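Local coordinates for protein isocitrate dehydrogenase [NAD] subunit 1, mitochondrial (Saccharomyces cerevisiae, PDB 3BLX) that oxidises isocitrate to 2-oxoglutarate with NAD as one of the two subunit types of an allosteric octameric enzyme of the citric acid cycle, and also binds mitochondrial mRNA leaders, at residues V127-E130 and E135-G138; M154-T159 and R195-E200; V181-I186 and S237-I242; S220-A223 and Q229-V232. All coordinates share one frame; numbering follows the deposited sequence.

Interaction 1. Residues V127-E130 and E135-G138; sequences VIRE and EFSG
Arg129 and Phe136 meet where strand 124-130 of the central sheet gives way to the turn that leads to strand 140-142, beside the probable substrate pocket of an isocitrate/isopropylmalate dehydrogenase fold. Arg129 probably binds substrate, as in related enzymes, and so does Arg98, which forms a cation-pi interaction with the same Phe136 ring. Two torsions bring the arginine to the ring: CG stands between the backbone N and the carbonyl carbon (chi1 89°), and the chain bends at chi2, so that it crosses the phenylalanine side chain at about a right angle. NE of Arg129 then lies in the plane of the ring, at its edge, 3.9 Å from Phe136 CE1. Its NH2 comes 3.7 Å from Phe136 CZ at an oblique angle. With guanidinium and ring planes 35° apart this is not a parallel stack, and the approach is van der Waals contact between the arginine and the ring rim. With CG beside its backbone N, the Phe136 ring points toward Arg129. His90 meets the ring as well, with planes at about 55°. A leucine here in place of Arg129 would lack the guanidinium and would probably leave the CE1-CZ edge of Phe136 without its NE and NH2 contacts and any bound substrate without this positive charge. The strand's backbone joins in at that edge, Glu130 O lying near the ring plane, 4.1 Å from Phe136 CE1.

Interaction 2. Residues M154-T159 and R195-E200; sequences MTRPKT and RNIITE
CG1 of Ile197 sits anti to the carbonyl carbon (chi1 -69°), and chi2 of 169° extends CD1 straight outward, so the side chain reaches from helix 190-205 to the first turn of helix 156-172. From that turn Arg156 bends at chi3 (-57°), which folds its guanidinium back over the same methyl. The contact is helix-to-helix packing in the alpha/beta domain, where helix 190-205 is the crossover of a beta-alpha-beta unit between the parallel strands 177-182 and 210-215. CD1 of Ile197 is the focus: it lies 3.7 Å from Arg156 CB and stands 3.9 Å above one face of the Arg156 guanidinium, offset toward its rim. Behind it, CG1 of Ile197 comes 3.7 Å from Arg156 NH2, so the arginine follows the isoleucine with both the root and the end of its chain. Thr159 packs on Ile197 too, but the placing of its OG1 is doubtful in the model. Ile198 adds a lighter touch, CD1 to Thr159 O, and continues onto Ala163 and Phe167 of helix 156-172. The start of that helix is marked by Thr155 at the N-cap: its OG1 takes a weak bond from Lys158 N and is also hydrogen-bonded to Glu133. Just before the cap, strand 147-155 joins a strand of a neighbouring subunit 2 chain in an antiparallel pairing, carrying the sheet across the interface. Within helix 190-205, Asn196 O accepts twice, from Glu200 N at 2.9 Å and from Thr199 OG1 at 3.2 Å.

Interaction 3. Residues V181-I186 and S237-I242; sequences VHKANI and SMYGTI
Asp191 OD2 is gripped from both sides of this contact, by the backbone N of Lys183 and by the OH of Tyr239, and so couples residues that also touch directly. The site lies at the carboxyl ends of the parallel strands 177-182 and 232-235, where the second strand runs on into helix 237-251; active sites of alpha/beta folds commonly occupy this rim. Lys183 is probably critical for catalysis, as in relatives. Its side chain and that of Tyr239 cross at about a right angle, with the phenol oxygen against the methylenes: Tyr239 OH is 3.2 Å from Lys183 CB and 3.7 Å from Lys183 CD. Beyond these carbons the lysine bends at chi4 and leads away from the tyrosine, to weak, long ion pairs of NZ with Asp217 and with Asp248 of a neighbouring subunit 2 chain. In Tyr239 a chi1 of -44° sets CG beside the backbone N and turns the ring toward the strand. CE2 of Tyr239 approaches His182 CA at 4.1 Å, and Val181 O lies near the ring plane, at its edge. Met238 CG lies over one face of the Tyr239 ring, 3.8 Å above the plane and offset toward the rim. A phenylalanine in place of Tyr239 would probably leave Asp191 OD2 without its phenol partner and so hold the Lys183 backbone less firmly. Across the turn after the strand, His182 ND1 accepts from Ala184 N at 2.9 Å with an N-H...N angle of 159°, the donor lying only 6° out of the ring plane.

Interaction 4. Residues S220-A223 and Q229-V232; sequences SMQA and QFDV
Phe230 reaches helix 216-225 at Gln222 and Ala223. From CB, its first torsion (chi1 -61°) sends the ring toward that helix. Further out, CE1 of Phe230 comes 3.7 Å from Gln222 CB and 3.9 Å from Ala223 N, with Ala223 CB somewhat farther, at 4.4 Å. At the tip, CZ of Phe230 lies 3.6 Å from Gln222 CB and 3.9 Å from Gln222 CG. The ring therefore meets the helix edge-on: Gln222 CB, Gln222 C and Ala223 N all sit near its plane. One ring face belongs to its neighbour in sequence, for Gln229 CG stands 3.7 Å above the ring centre. Beyond that carbon the approach of Gln229 to Gln222 is doubtful in the model and carries no weight. Ser220 and Met221 of the same helix turn pack against Ile249 and Asp252 of a neighbouring subunit 2 chain, while Asp231 holds the loop to the turn before strand 177-182, by a salt bridge to Arg175 and hydrogen bonds from Lys176 N and Ser177 N. Strand 210-215, helix 216-225 and strand 232-235 together make a beta-alpha-beta crossover, with the parallel strand 177-182 lying between strands 210-215 and 232-235, and Phe230 packs the return loop of that unit against its helix.

From the N terminus, interaction 1 closes first, a short turn between strand 124-130 and residues 135-138, finished before interaction 2 opens at 154. Interactions 2 and 3 cross: strand 177-182 lies between the two segments of interaction 2, and 195-200 falls between 181-186 and 237-242. Arg195 packs on His182 and Ala184 where they meet. Interaction 4 falls entirely within the span of interaction 3, joining helix 216-225 to the approach to strand 232-235, and touches it through Ser220 and Ile242. Interaction 3 also returns to interaction 1, Ser237 OG probably bonding Glu135 N. Interactions 1 and 3 lie by the probable active site, interaction 2 joins two helices, and interaction 4 lies away from the sites.

Interaction 1. Residues V127-E130 and E135-G138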
loop_
_atom_site.group_PDB
_atom_site.type_symbol
_atom_site.label_atom_id
_atom_site.label_comp_id
_atom_site.label_asym_id
_atom_site.label_seq_id
_atom_site.Cartn_x
_atom_site.Cartn_y
_atom_site.Cartn_z
ATOM N N VAL E 127 32.074 -3.888 14.430
ATOM C CA VAL E 127 31.836 -4.624 13.207
ATOM C C VAL E 127 30.354 -4.552 12.888
ATOM O O VAL E 127 29.506 -4.938 13.695
ATOM C CB VAL E 127 32.300 -6.101 13.317
ATOM C CG1 VAL E 127 31.832 -6.905 12.104
ATOM C CG2 VAL E 127 33.818 -6.175 13.463
ATOM N N ILE E 128 30.035 -4.007 11.722
ATOM C CA ILE E 128 28.637 -3.898 11.282
ATOM C C ILE E 128 28.480 -4.825 10.093
ATOM O O ILE E 128 29.186 -4.679 9.101
ATOM C CB ILE E 128 28.278 -2.446 10.883
ATOM C CG1 ILE E 128 28.268 -1.533 12.101
ATOM C CG2 ILE E 128 26.948 -2.391 10.183
ATOM C CD1 ILE E 128 28.169 -0.085 11.795
ATOM N N ARG E 129 27.593 -5.807 10.194
ATOM C CA ARG E 129 27.414 -6.722 9.076
ATOM C C ARG E 129 25.982 -6.740 8.498
ATOM O O ARG E 129 25.004 -6.607 9.228
ATOM C CB ARG E 129 27.931 -8.119 9.427
ATOM C CG ARG E 129 26.932 -9.026 10.063
ATOM C CD ARG E 129 27.203 -10.457 9.670
ATOM N NE ARG E 129 26.089 -11.309 10.058
ATOM C CZ ARG E 129 25.967 -11.838 11.271
ATOM N NH1 ARG E 129 26.903 -11.597 12.188
ATOM N NH2 ARG E 129 24.920 -12.606 11.571
ATOM N N GLU E 130 25.888 -6.874 7.179
ATOM C CA GLU E 130 24.631 -6.926 6.474
ATOM C C GLU E 130 23.941 -8.239 6.791
ATOM O O GLU E 130 24.574 -9.277 6.754
ATOM C CB GLU E 130 24.877 -6.814 4.963
ATOM C CG GLU E 130 23.701 -6.237 4.169
ATOM C CD GLU E 130 22.486 -7.177 4.080
ATOM O OE1 GLU E 130 22.682 -8.398 3.840
ATOM O OE2 GLU E 130 21.337 -6.680 4.249
ATOM N N GLU E 135 24.802 -14.756 2.255
ATOM C CA GLU E 135 24.658 -16.011 2.984
ATOM C C GLU E 135 23.208 -16.289 3.403
ATOM O O GLU E 135 22.754 -17.428 3.387
ATOM C CB GLU E 135 25.580 -16.004 4.213
ATOM C CG GLU E 135 25.638 -17.324 4.964
ATOM C CD GLU E 135 26.833 -17.438 5.908
ATOM O OE1 GLU E 135 27.924 -16.909 5.586
ATOM O OE2 GLU E 135 26.676 -18.089 6.969
ATOM N N PHE E 136 22.469 -15.237 3.740
ATOM C CA PHE E 136 21.147 -15.381 4.328
ATOM C C PHE E 136 19.955 -15.397 3.366
ATOM O O PHE E 136 18.810 -15.444 3.824
ATOM C CB PHE E 136 20.923 -14.299 5.370
ATOM C CG PHE E 136 21.954 -14.295 6.439
ATOM C CD1 PHE E 136 22.737 -13.178 6.649
ATOM C CD2 PHE E 136 22.158 -15.424 7.235
ATOM C CE1 PHE E 136 23.706 -13.191 7.651
ATOM C CE2 PHE E 136 23.125 -15.437 8.221
ATOM C CZ PHE E 136 23.893 -14.328 8.439
ATOM N N SER E 137 20.206 -15.376 2.055
ATOM C CA SER E 137 19.123 -15.415 1.065
ATOM C C SER E 137 19.468 -16.247 -0.181
ATOM O O SER E 137 18.872 -16.093 -1.250
ATOM C CB SER E 137 18.711 -13.993 0.642
ATOM O OG SER E 137 19.652 -13.408 -0.258
ATOM N N GLY E 138 20.426 -17.139 -0.063
ATOM C CA GLY E 138 20.771 -17.907 -1.248
ATOM C C GLY E 138 19.716 -18.848 -1.835
ATOM O O GLY E 138 18.506 -18.719 -1.641
#

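Interaction 2. Residues M154-T159 and R195-E200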
loop_
_atom_site.group_PDB
_atom_site.type_symbol
_atom_site.label_atom_id
_atom_site.label_comp_id
_atom_site.label_asym_id
_atom_site.label_seq_id
_atom_site.Cartn_x
_atom_site.Cartn_y
_atom_site.Cartn_z
ATOM N N MET E 154 23.626 -10.074 -4.310
ATOM C CA MET E 154 24.095 -8.864 -3.667
ATOM C C MET E 154 23.386 -7.771 -4.444
ATOM O O MET E 154 23.498 -7.716 -5.668
ATOM C CB MET E 154 25.609 -8.730 -3.872
ATOM C CG MET E 154 26.211 -7.354 -3.558
ATOM S SD MET E 154 26.939 -7.290 -1.907
ATOM C CE MET E 154 27.767 -8.897 -1.792
ATOM N N THR E 155 22.637 -6.914 -3.764
ATOM C CA THR E 155 21.854 -5.912 -4.488
ATOM C C THR E 155 22.148 -4.519 -3.983
ATOM O O THR E 155 22.474 -4.330 -2.825
ATOM C CB THR E 155 20.329 -6.151 -4.396
ATOM O OG1 THR E 155 19.796 -5.543 -3.207
ATOM C CG2 THR E 155 19.990 -7.635 -4.427
ATOM N N ARG E 156 21.987 -3.534 -4.844
ATOM C CA ARG E 156 22.401 -2.190 -4.497
ATOM C C ARG E 156 21.524 -1.547 -3.406
ATOM O O ARG E 156 22.031 -0.875 -2.506
ATOM C CB ARG E 156 22.559 -1.301 -5.757
ATOM C CG ARG E 156 21.463 -0.292 -6.011
ATOM C CD ARG E 156 21.820 0.642 -7.183
ATOM N NE ARG E 156 23.084 1.352 -6.978
ATOM C CZ ARG E 156 24.210 1.098 -7.654
ATOM N NH1 ARG E 156 24.240 0.150 -8.618
ATOM N NH2 ARG E 156 25.317 1.799 -7.372
ATOM N N PRO E 157 20.207 -1.767 -3.449
ATOM C CA PRO E 157 19.424 -1.167 -2.356
ATOM C C PRO E 157 19.799 -1.733 -0.984
ATOM O O PRO E 157 19.919 -0.963 -0.031
ATOM C CB PRO E 157 17.971 -1.537 -2.701
ATOM C CG PRO E 157 17.999 -1.887 -4.164
ATOM C CD PRO E 157 19.354 -2.482 -4.416
ATOM N N LYS E 158 19.983 -3.047 -0.875
ATOM C CA LYS E 158 20.407 -3.597 0.405
ATOM C C LYS E 158 21.779 -3.052 0.797
ATOM O O LYS E 158 22.011 -2.741 1.968
ATOM C CB LYS E 158 20.403 -5.124 0.420
ATOM C CG LYS E 158 19.173 -5.733 1.037
ATOM C CD LYS E 158 18.045 -5.918 0.042
ATOM C CE LYS E 158 16.942 -6.810 0.625
ATOM N NZ LYS E 158 17.414 -8.207 0.901
ATOM N N THR E 159 22.691 -2.897 -0.159
ATOM C CA THR E 159 24.006 -2.403 0.248
ATOM C C THR E 159 24.058 -0.903 0.532
ATOM O O THR E 159 24.895 -0.433 1.298
ATOM C CB THR E 159 25.213 -2.970 -0.587
ATOM O OG1 THR E 159 26.039 -1.900 -1.036
ATOM C CG2 THR E 159 24.755 -3.728 -1.732
ATOM N N ARG E 195 32.092 -2.580 -2.327
ATOM C CA ARG E 195 33.159 -1.598 -2.129
ATOM C C ARG E 195 32.847 -0.246 -2.753
ATOM O O ARG E 195 33.088 0.796 -2.139
ATOM C CB ARG E 195 34.464 -2.110 -2.739
ATOM C CG ARG E 195 35.571 -1.077 -2.787
ATOM C CD ARG E 195 36.646 -1.469 -3.794
ATOM N NE ARG E 195 36.114 -1.485 -5.158
ATOM C CZ ARG E 195 36.563 -2.275 -6.140
ATOM N NH1 ARG E 195 37.569 -3.129 -5.917
ATOM N NH2 ARG E 195 35.997 -2.220 -7.351
ATOM N N ASN E 196 32.320 -0.254 -3.977
ATOM C CA ASN E 196 32.014 1.004 -4.661
ATOM C C ASN E 196 30.915 1.785 -3.990
ATOM O O ASN E 196 31.094 2.974 -3.714
ATOM C CB ASN E 196 31.640 0.764 -6.113
ATOM C CG ASN E 196 32.816 0.303 -6.922
ATOM O OD1 ASN E 196 33.983 0.486 -6.508
ATOM N ND2 ASN E 196 32.537 -0.326 -8.066
ATOM N N ILE E 197 29.785 1.123 -3.723
ATOM C CA ILE E 197 28.675 1.802 -3.093
ATOM C C ILE E 197 29.079 2.404 -1.750
ATOM O O ILE E 197 28.684 3.526 -1.438
ATOM C CB ILE E 197 27.469 0.893 -2.923
ATOM C CG1 ILE E 197 26.879 0.570 -4.294
ATOM C CG2 ILE E 197 26.440 1.562 -2.022
ATOM C CD1 ILE E 197 25.824 -0.563 -4.286
ATOM N N ILE E 198 29.880 1.675 -0.966
ATOM C CA ILE E 198 30.237 2.177 0.356
ATOM C C ILE E 198 31.103 3.416 0.193
ATOM O O ILE E 198 30.863 4.429 0.833
ATOM C CB ILE E 198 30.998 1.152 1.230
ATOM C CG1 ILE E 198 30.219 -0.159 1.390
ATOM C CG2 ILE E 198 31.280 1.751 2.613
ATOM C CD1 ILE E 198 29.074 -0.051 2.324
ATOM N N THR E 199 32.113 3.340 -0.663
ATOM C CA THR E 199 33.014 4.480 -0.845
ATOM C C THR E 199 32.319 5.707 -1.478
ATOM O O THR E 199 32.658 6.836 -1.133
ATOM C CB THR E 199 34.331 4.115 -1.616
ATOM O OG1 THR E 199 34.049 3.909 -3.001
ATOM C CG2 THR E 199 34.974 2.851 -1.042
ATOM N N GLU E 200 31.346 5.498 -2.369
ATOM C CA GLU E 200 30.617 6.626 -2.958
ATOM C C GLU E 200 29.723 7.317 -1.941
ATOM O O GLU E 200 29.687 8.538 -1.863
ATOM C CB GLU E 200 29.754 6.199 -4.159
ATOM C CG GLU E 200 30.538 5.672 -5.379
ATOM C CD GLU E 200 29.651 4.899 -6.367
ATOM O OE1 GLU E 200 28.397 4.912 -6.200
ATOM O OE2 GLU E 200 30.214 4.279 -7.305
#

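Interaction 3. Residues V181-I186 and S237-I242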
loop_
_atom_site.group_PDB
_atom_site.type_symbol
_atom_site.label_atom_id
_atom_site.label_comp_id
_atom_site.label_asym_id
_atom_site.label_seq_id
_atom_site.Cartn_x
_atom_site.Cartn_y
_atom_site.Cartn_z
ATOM N N VAL E 181 34.863 -4.040 4.119
ATOM C CA VAL E 181 35.591 -5.289 3.975
ATOM C C VAL E 181 34.925 -6.135 2.894
ATOM O O VAL E 181 33.740 -6.412 2.967
ATOM C CB VAL E 181 35.616 -6.090 5.316
ATOM C CG1 VAL E 181 36.283 -7.447 5.121
ATOM C CG2 VAL E 181 36.318 -5.299 6.400
ATOM N N HIS E 182 35.692 -6.565 1.905
ATOM C CA HIS E 182 35.103 -7.230 0.755
ATOM C C HIS E 182 36.119 -8.154 0.087
ATOM O O HIS E 182 37.286 -8.223 0.497
ATOM C CB HIS E 182 34.730 -6.163 -0.240
ATOM C CG HIS E 182 35.901 -5.361 -0.690
ATOM N ND1 HIS E 182 36.764 -5.795 -1.675
ATOM C CD2 HIS E 182 36.379 -4.165 -0.268
ATOM C CE1 HIS E 182 37.711 -4.889 -1.854
ATOM N NE2 HIS E 182 37.498 -3.888 -1.014
ATOM N N LYS E 183 35.679 -8.849 -0.953
ATOM C CA LYS E 183 36.561 -9.707 -1.730
ATOM C C LYS E 183 36.461 -9.340 -3.222
ATOM O O LYS E 183 36.252 -10.202 -4.073
ATOM C CB LYS E 183 36.187 -11.177 -1.491
ATOM C CG LYS E 183 37.331 -12.180 -1.584
ATOM C CD LYS E 183 36.980 -13.464 -0.836
ATOM C CE LYS E 183 38.109 -14.488 -0.923
ATOM N NZ LYS E 183 39.454 -13.885 -0.669
ATOM N N ALA E 184 36.610 -8.054 -3.536
ATOM C CA ALA E 184 36.422 -7.573 -4.909
ATOM C C ALA E 184 37.520 -7.993 -5.886
ATOM O O ALA E 184 37.368 -7.856 -7.099
ATOM C CB ALA E 184 36.253 -6.056 -4.928
ATOM N N ASN E 185 38.633 -8.488 -5.356
ATOM C CA ASN E 185 39.722 -8.974 -6.194
ATOM C C ASN E 185 39.306 -10.211 -7.002
ATOM O O ASN E 185 39.749 -10.403 -8.136
ATOM C CB ASN E 185 40.982 -9.237 -5.350
ATOM C CG ASN E 185 40.735 -10.210 -4.197
ATOM O OD1 ASN E 185 39.614 -10.326 -3.690
ATOM N ND2 ASN E 185 41.792 -10.905 -3.770
ATOM N N ILE E 186 38.436 -11.031 -6.413
ATOM C CA ILE E 186 37.953 -12.258 -7.037
ATOM C C ILE E 186 36.522 -12.097 -7.548
ATOM O O ILE E 186 36.241 -12.339 -8.728
ATOM C CB ILE E 186 37.975 -13.431 -6.047
ATOM C CG1 ILE E 186 39.413 -13.770 -5.664
ATOM C CG2 ILE E 186 37.304 -14.647 -6.648
ATOM C CD1 ILE E 186 39.509 -14.952 -4.729
ATOM N N SER E 237 27.260 -10.282 4.830
ATOM C CA SER E 237 26.982 -11.387 5.726
ATOM C C SER E 237 28.160 -12.367 5.913
ATOM O O SER E 237 28.500 -12.719 7.045
ATOM C CB SER E 237 25.763 -12.144 5.209
ATOM O OG SER E 237 25.871 -12.374 3.800
ATOM N N MET E 238 28.766 -12.807 4.807
ATOM C CA MET E 238 29.690 -13.948 4.833
ATOM C C MET E 238 31.005 -13.729 5.586
ATOM O O MET E 238 31.597 -14.686 6.066
ATOM C CB MET E 238 29.949 -14.505 3.427
ATOM C CG MET E 238 29.993 -13.474 2.315
ATOM S SD MET E 238 28.357 -12.982 1.663
ATOM C CE MET E 238 28.846 -11.829 0.383
ATOM N N TYR E 239 31.455 -12.484 5.707
ATOM C CA TYR E 239 32.738 -12.227 6.348
ATOM C C TYR E 239 32.603 -11.680 7.767
ATOM O O TYR E 239 33.582 -11.502 8.480
ATOM C CB TYR E 239 33.576 -11.248 5.519
ATOM C CG TYR E 239 33.567 -11.526 4.031
ATOM C CD1 TYR E 239 33.769 -12.819 3.539
ATOM C CD2 TYR E 239 33.363 -10.496 3.114
ATOM C CE1 TYR E 239 33.761 -13.078 2.181
ATOM C CE2 TYR E 239 33.345 -10.740 1.761
ATOM C CZ TYR E 239 33.545 -12.034 1.292
ATOM O OH TYR E 239 33.521 -12.277 -0.065
ATOM N N GLY E 240 31.393 -11.392 8.180
ATOM C CA GLY E 240 31.215 -10.714 9.436
ATOM C C GLY E 240 31.384 -11.652 10.604
ATOM O O GLY E 240 31.845 -11.250 11.664
ATOM N N THR E 241 30.981 -12.901 10.415
ATOM C CA THR E 241 31.158 -13.908 11.438
ATOM C C THR E 241 32.649 -14.116 11.737
ATOM O O THR E 241 33.050 -14.173 12.908
ATOM C CB THR E 241 30.507 -15.223 11.020
ATOM O OG1 THR E 241 29.246 -15.351 11.693
ATOM C CG2 THR E 241 31.391 -16.418 11.377
ATOM N N ILE E 242 33.462 -14.223 10.685
ATOM C CA ILE E 242 34.895 -14.376 10.857
ATOM C C ILE E 242 35.529 -13.158 11.523
ATOM O O ILE E 242 36.229 -13.292 12.523
ATOM C CB ILE E 242 35.595 -14.684 9.529
ATOM C CG1 ILE E 242 35.325 -16.138 9.149
ATOM C CG2 ILE E 242 37.078 -14.429 9.636
ATOM C CD1 ILE E 242 35.481 -16.416 7.686
#

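Interaction 4. Residues S220-A223 and Q229-V232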
loop_
_atom_site.group_PDB
_atom_site.type_symbol
_atom_site.label_atom_id
_atom_site.label_comp_id
_atom_site.label_asym_id
_atom_site.label_seq_id
_atom_site.Cartn_x
_atom_site.Cartn_y
_atom_site.Cartn_z
ATOM N N SER E 220 41.712 -9.990 7.810
ATOM C CA SER E 220 41.892 -11.030 8.808
ATOM C C SER E 220 43.297 -10.968 9.403
ATOM O O SER E 220 43.455 -10.917 10.624
ATOM C CB SER E 220 41.668 -12.399 8.180
ATOM O OG SER E 220 40.304 -12.566 7.842
ATOM N N MET E 221 44.306 -10.986 8.536
ATOM C CA MET E 221 45.698 -10.906 8.953
ATOM C C MET E 221 45.923 -9.628 9.757
ATOM O O MET E 221 46.477 -9.650 10.860
ATOM C CB MET E 221 46.602 -10.919 7.719
ATOM C CG MET E 221 48.072 -11.112 8.015
ATOM S SD MET E 221 49.031 -10.910 6.517
ATOM C CE MET E 221 49.176 -9.100 6.460
ATOM N N GLN E 222 45.469 -8.520 9.206
ATOM C CA GLN E 222 45.639 -7.223 9.842
ATOM C C GLN E 222 44.927 -7.147 11.208
ATOM O O GLN E 222 45.360 -6.441 12.114
ATOM C CB GLN E 222 45.111 -6.140 8.898
ATOM C CG GLN E 222 46.000 -4.935 8.761
ATOM C CD GLN E 222 47.356 -5.280 8.207
ATOM O OE1 GLN E 222 48.379 -4.829 8.725
ATOM N NE2 GLN E 222 47.380 -6.094 7.151
ATOM N N ALA E 223 43.821 -7.865 11.353
ATOM C CA ALA E 223 43.045 -7.781 12.590
ATOM C C ALA E 223 43.694 -8.500 13.783
ATOM O O ALA E 223 43.538 -8.072 14.937
ATOM C CB ALA E 223 41.613 -8.303 12.378
ATOM N N GLN E 229 44.513 -0.203 13.858
ATOM C CA GLN E 229 44.340 0.568 12.649
ATOM C C GLN E 229 42.875 0.658 12.227
ATOM O O GLN E 229 42.510 1.525 11.434
ATOM C CB GLN E 229 45.208 -0.033 11.537
ATOM C CG GLN E 229 44.575 -1.172 10.834
ATOM C CD GLN E 229 45.561 -1.928 9.985
ATOM O OE1 GLN E 229 46.339 -2.743 10.491
ATOM N NE2 GLN E 229 45.531 -1.673 8.677
ATOM N N PHE E 230 42.035 -0.221 12.779
ATOM C CA PHE E 230 40.621 -0.290 12.394
ATOM C C PHE E 230 39.735 0.454 13.347
ATOM O O PHE E 230 40.052 0.600 14.531
ATOM C CB PHE E 230 40.139 -1.736 12.272
ATOM C CG PHE E 230 40.874 -2.521 11.221
ATOM C CD1 PHE E 230 41.620 -3.641 11.562
ATOM C CD2 PHE E 230 40.873 -2.102 9.904
ATOM C CE1 PHE E 230 42.322 -4.356 10.605
ATOM C CE2 PHE E 230 41.583 -2.812 8.933
ATOM C CZ PHE E 230 42.305 -3.945 9.289
ATOM N N ASP E 231 38.614 0.923 12.815
ATOM C CA ASP E 231 37.646 1.646 13.615
ATOM C C ASP E 231 36.242 0.999 13.475
ATOM O O ASP E 231 35.839 0.170 14.286
ATOM C CB ASP E 231 37.662 3.128 13.213
ATOM C CG ASP E 231 36.952 4.020 14.226
ATOM O OD1 ASP E 231 36.284 3.467 15.126
ATOM O OD2 ASP E 231 37.061 5.268 14.124
ATOM N N VAL E 232 35.503 1.373 12.439
ATOM C CA VAL E 232 34.267 0.708 12.129
ATOM C C VAL E 232 34.455 -0.137 10.880
ATOM O O VAL E 232 34.841 0.385 9.842
ATOM C CB VAL E 232 33.161 1.727 11.901
ATOM C CG1 VAL E 232 31.954 1.048 11.334
ATOM C CG2 VAL E 232 32.802 2.416 13.196
#